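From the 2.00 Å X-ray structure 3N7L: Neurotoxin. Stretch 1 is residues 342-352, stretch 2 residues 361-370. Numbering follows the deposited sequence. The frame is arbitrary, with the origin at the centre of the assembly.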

# COMPACT_ATOMS: atom_id res chain seq x y z
N ILE A 342 -14.61 27.69 -6.78
CA ILE A 342 -14.09 26.33 -6.63
C ILE A 342 -15.05 25.31 -7.24
O ILE A 342 -14.63 24.37 -7.92
N ARG A 343 -16.34 25.51 -7.02
CA ARG A 343 -17.35 24.59 -7.54
C ARG A 343 -17.33 24.53 -9.07
O ARG A 343 -17.64 23.49 -9.66
N LYS A 344 -16.96 25.63 -9.70
CA LYS A 344 -16.93 25.68 -11.16
C LYS A 344 -15.59 25.34 -11.79
O LYS A 344 -15.54 24.78 -12.88
N TYR A 345 -14.49 25.68 -11.12
CA TYR A 345 -13.18 25.43 -11.70
C TYR A 345 -12.21 24.53 -10.95
O TYR A 345 -11.14 24.22 -11.47
N GLY A 346 -12.58 24.10 -9.75
CA GLY A 346 -11.66 23.26 -8.99
C GLY A 346 -12.24 22.08 -8.23
O GLY A 346 -11.64 21.60 -7.27
N SER A 347 -13.40 21.59 -8.67
CA SER A 347 -14.03 20.46 -8.00
C SER A 347 -13.82 19.17 -8.78
O SER A 347 -13.93 19.15 -10.01
N PHE A 348 -13.49 18.09 -8.06
CA PHE A 348 -13.24 16.81 -8.70
C PHE A 348 -14.04 15.64 -8.14
O PHE A 348 -14.48 15.65 -6.99
N ILE A 349 -14.21 14.64 -8.99
CA ILE A 349 -14.90 13.40 -8.64
C ILE A 349 -13.74 12.42 -8.61
O ILE A 349 -13.03 12.27 -9.60
N ILE A 350 -13.54 11.76 -7.48
CA ILE A 350 -12.43 10.83 -7.36
C ILE A 350 -12.84 9.37 -7.53
O ILE A 350 -13.97 9.00 -7.22
N GLN A 351 -11.92 8.56 -8.02
CA GLN A 351 -12.18 7.14 -8.20
C GLN A 351 -10.93 6.38 -7.81
O GLN A 351 -9.83 6.74 -8.24
N PRO A 352 -11.06 5.35 -6.97
CA PRO A 352 -9.86 4.60 -6.58
C PRO A 352 -9.24 3.88 -7.78
O PRO A 352 -9.95 3.46 -8.69
N SER A 361 -5.40 6.85 -7.57
CA SER A 361 -6.73 7.30 -7.88
C SER A 361 -6.74 8.10 -9.17
O SER A 361 -5.70 8.53 -9.66
N GLN A 362 -7.94 8.26 -9.71
CA GLN A 362 -8.13 9.06 -10.90
C GLN A 362 -9.05 10.18 -10.46
O GLN A 362 -9.93 9.98 -9.62
N LEU A 363 -8.81 11.37 -11.01
CA LEU A 363 -9.58 12.55 -10.67
C LEU A 363 -10.23 13.14 -11.92
O LEU A 363 -9.56 13.47 -12.89
N PHE A 364 -11.55 13.26 -11.88
CA PHE A 364 -12.31 13.82 -13.00
C PHE A 364 -12.84 15.21 -12.66
O PHE A 364 -13.40 15.41 -11.59
N LEU A 365 -12.65 16.16 -13.56
CA LEU A 365 -13.15 17.52 -13.34
C LEU A 365 -14.67 17.44 -13.22
O LEU A 365 -15.35 16.85 -14.08
N SER A 366 -15.20 18.02 -12.16
CA SER A 366 -16.62 18.03 -11.88
C SER A 366 -17.36 19.19 -12.53
O SER A 366 -16.82 20.28 -12.68
N SER A 367 -18.60 18.93 -12.93
CA SER A 367 -19.42 19.98 -13.52
C SER A 367 -20.19 20.62 -12.38
O SER A 367 -21.09 20.00 -11.81
N ASN A 368 -19.83 21.85 -12.04
CA ASN A 368 -20.49 22.58 -10.97
C ASN A 368 -20.65 21.77 -9.68
O ASN A 368 -21.70 21.78 -9.06
N ALA A 369 -19.58 21.08 -9.29
CA ALA A 369 -19.59 20.27 -8.08
C ALA A 369 -20.61 19.12 -8.05
O ALA A 369 -21.04 18.71 -6.97
N THR A 370 -21.00 18.61 -9.21
CA THR A 370 -21.92 17.47 -9.27
C THR A 370 -21.07 16.25 -9.64
O THR A 370 -19.85 16.36 -9.76

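The two stretches meet as an antiparallel strand pair, their axes 156° apart in direction and 4.5 Å at closest approach, with the end of a helix lying beside the turn from Ser367 to Thr370. Together they bury 880 Å², and Ile349 has the most area covered.

At the helical end, Ile342 (chi1 m, chi2 t) does not reach stretch 2, but its carbonyl matters locally: Ile342 O accepts from Gly346 N at 2.8 Å and from Ser347 OG, also at 2.8 Å. Arg343 points sideways. Its m, t, p rotamer, with chi4 at 75°, lays one face of the guanidinium over Ala369, NH2 lying 3.8 Å from CB of that alanine. The Arg343 carbonyl meets the type I' turn, with O 3.3 Å from Asn368 CA in a CA-H...O contact. Lys344 (m, t, m, t) also leaves its backbone sideways; CG comes within 3.2 Å of Asn368 ND2, while the end of the chain leads away. The CA-to-CB bond of Asn368 points away, yet chi1 near m brings its amide back to this contact. Tyr345 points away and its side chain stays clear of stretch 2, and Gly346 leaves the helical conformation.

Ser347 points toward stretch 2 with chi1 m. Its CB packs 3.9 Å from Ser366 CB, and its OG, committed to Ile342 O, lies 4.1 Å from Ala369 CB. A water sits in the same corner, accepting from Ser347 N at 2.8 Å and lying 3.0 Å from Arg343 O and 3.1 Å from Ser366 O. Facing it, Ser366 also points toward its neighbour stretch, but its t rotamer directs OG to Thr370 O, a 2.7 Å hydrogen bond that ties down the turn. The backbone ladder starts here with Ser366 N to Ser347 O, 2.7 Å and 161° at the hydrogen.

Phe348 points sideways with chi1 m and chi2 81°. Its CB lies 4.0 Å from Leu363 CD2, and its ring meets the neighbouring strand obliquely, CD2 being 3.9 Å from Leu365 N.

Ile349 (m, t) shares a sheet face with Phe364, CB to CB 4.3 Å. Its CG1 reaches Ser366 CB at 4.0 Å, and CD1 extends to Thr370 O at 3.6 Å. Two backbone bonds frame this pair: Ile349 N to Phe364 O (2.8 Å) and Phe364 N to Ile349 O (2.9 Å, 174°).

On the opposite face, Ile350 (t, t) packs CG1 against Leu363 CD2 at 3.8 Å, so this leucine methyl touches both Phe348 and Ile350. Ile350 CD1 also lies 3.8 Å from Ser361 OG.

Gln351 returns to the face of Ile349 and Phe364. Its CB approaches the edge of the Phe364 ring, 4.2 Å from CE2, before chi1 t and chi2 p lead the amide away. Its backbone pairs with Gln362, N to O at 2.9 Å and O to N at 2.8 Å. Pro352 points away, leaving the contact with Ser361 to the backbone, Pro352 C to Ser361 CA at 4.2 Å.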

# COMPACT_ATOMS: atom_id res chain seq x y z
CB ILE A 342 -13.87 25.99 -5.14
CG1 ILE A 342 -12.73 26.84 -4.57
CG2 ILE A 342 -13.57 24.49 -4.99
CD1 ILE A 342 -12.47 26.61 -3.09
CB ARG A 343 -18.74 25.00 -7.05
CG ARG A 343 -18.86 25.03 -5.53
CD ARG A 343 -20.20 25.58 -5.08
NE ARG A 343 -21.25 24.57 -5.17
CZ ARG A 343 -21.39 23.56 -4.30
NH1 ARG A 343 -20.55 23.44 -3.28
NH2 ARG A 343 -22.36 22.68 -4.46
CB LYS A 344 -17.36 27.07 -11.65
CG LYS A 344 -18.79 27.43 -11.28
CD LYS A 344 -19.18 28.80 -11.81
CE LYS A 344 -18.33 29.89 -11.20
NZ LYS A 344 -18.82 31.24 -11.60
CB TYR A 345 -12.49 26.77 -11.97
CG TYR A 345 -13.37 27.75 -12.70
CD1 TYR A 345 -13.92 27.42 -13.94
CD2 TYR A 345 -13.68 28.99 -12.15
CE1 TYR A 345 -14.76 28.31 -14.61
CE2 TYR A 345 -14.52 29.88 -12.81
CZ TYR A 345 -15.06 29.54 -14.04
OH TYR A 345 -15.88 30.42 -14.69
CB SER A 347 -15.52 20.73 -7.81
OG SER A 347 -15.71 21.90 -7.04
CB PHE A 348 -11.76 16.44 -8.62
CG PHE A 348 -10.85 17.43 -9.28
CD1 PHE A 348 -10.48 18.60 -8.62
CD2 PHE A 348 -10.39 17.21 -10.57
CE1 PHE A 348 -9.67 19.54 -9.25
CE2 PHE A 348 -9.57 18.15 -11.21
CZ PHE A 348 -9.21 19.32 -10.54
CB ILE A 349 -15.88 12.99 -9.75
CG1 ILE A 349 -16.93 14.09 -9.93
CG2 ILE A 349 -16.52 11.66 -9.40
CD1 ILE A 349 -17.61 14.05 -11.27
CB ILE A 350 -11.74 10.98 -5.97
CG1 ILE A 350 -10.41 10.23 -5.96
CG2 ILE A 350 -12.64 10.41 -4.88
CD1 ILE A 350 -9.56 10.55 -4.73
CB GLN A 351 -12.55 6.86 -9.66
CG GLN A 351 -13.18 5.50 -9.86
CD GLN A 351 -14.50 5.36 -9.13
OE1 GLN A 351 -14.90 4.26 -8.74
NE2 GLN A 351 -15.21 6.48 -8.95
CB PRO A 352 -10.37 3.64 -5.51
CG PRO A 352 -11.81 3.41 -5.92
CD PRO A 352 -12.26 4.81 -6.30
CB SER A 361 -7.25 8.19 -6.75
OG SER A 361 -6.46 9.37 -6.64
CB GLN A 362 -8.74 8.22 -12.03
CG GLN A 362 -7.68 7.45 -12.80
CD GLN A 362 -8.24 6.72 -14.01
OE1 GLN A 362 -7.65 6.73 -15.09
NE2 GLN A 362 -9.38 6.07 -13.83
CB LEU A 363 -8.66 13.58 -10.00
CG LEU A 363 -8.15 13.17 -8.62
CD1 LEU A 363 -6.86 13.90 -8.27
CD2 LEU A 363 -9.23 13.45 -7.59
CB PHE A 364 -13.47 12.88 -13.34
CG PHE A 364 -13.03 11.49 -13.73
CD1 PHE A 364 -12.66 11.21 -15.04
CD2 PHE A 364 -12.93 10.49 -12.77
CE1 PHE A 364 -12.19 9.94 -15.39
CE2 PHE A 364 -12.47 9.22 -13.11
CZ PHE A 364 -12.10 8.95 -14.43
CB LEU A 365 -12.77 18.44 -14.50
CG LEU A 365 -13.38 19.85 -14.43
CD1 LEU A 365 -12.89 20.55 -13.18
CD2 LEU A 365 -13.02 20.64 -15.68
CB SER A 366 -16.85 18.08 -10.38
OG SER A 366 -18.18 18.43 -10.08
CB SER A 367 -20.40 19.41 -14.55
OG SER A 367 -21.15 20.45 -15.14
CB ASN A 368 -21.85 23.09 -11.43
CG ASN A 368 -21.73 24.19 -12.47
OD1 ASN A 368 -22.26 24.09 -13.58
ND2 ASN A 368 -21.03 25.26 -12.11
CB ALA A 369 -19.78 21.17 -6.86
CB THR A 370 -23.02 17.64 -10.36
OG1 THR A 370 -22.41 17.76 -11.66
CG2 THR A 370 -23.89 18.87 -10.08
O HOH W 1 -15.18 22.14 -10.79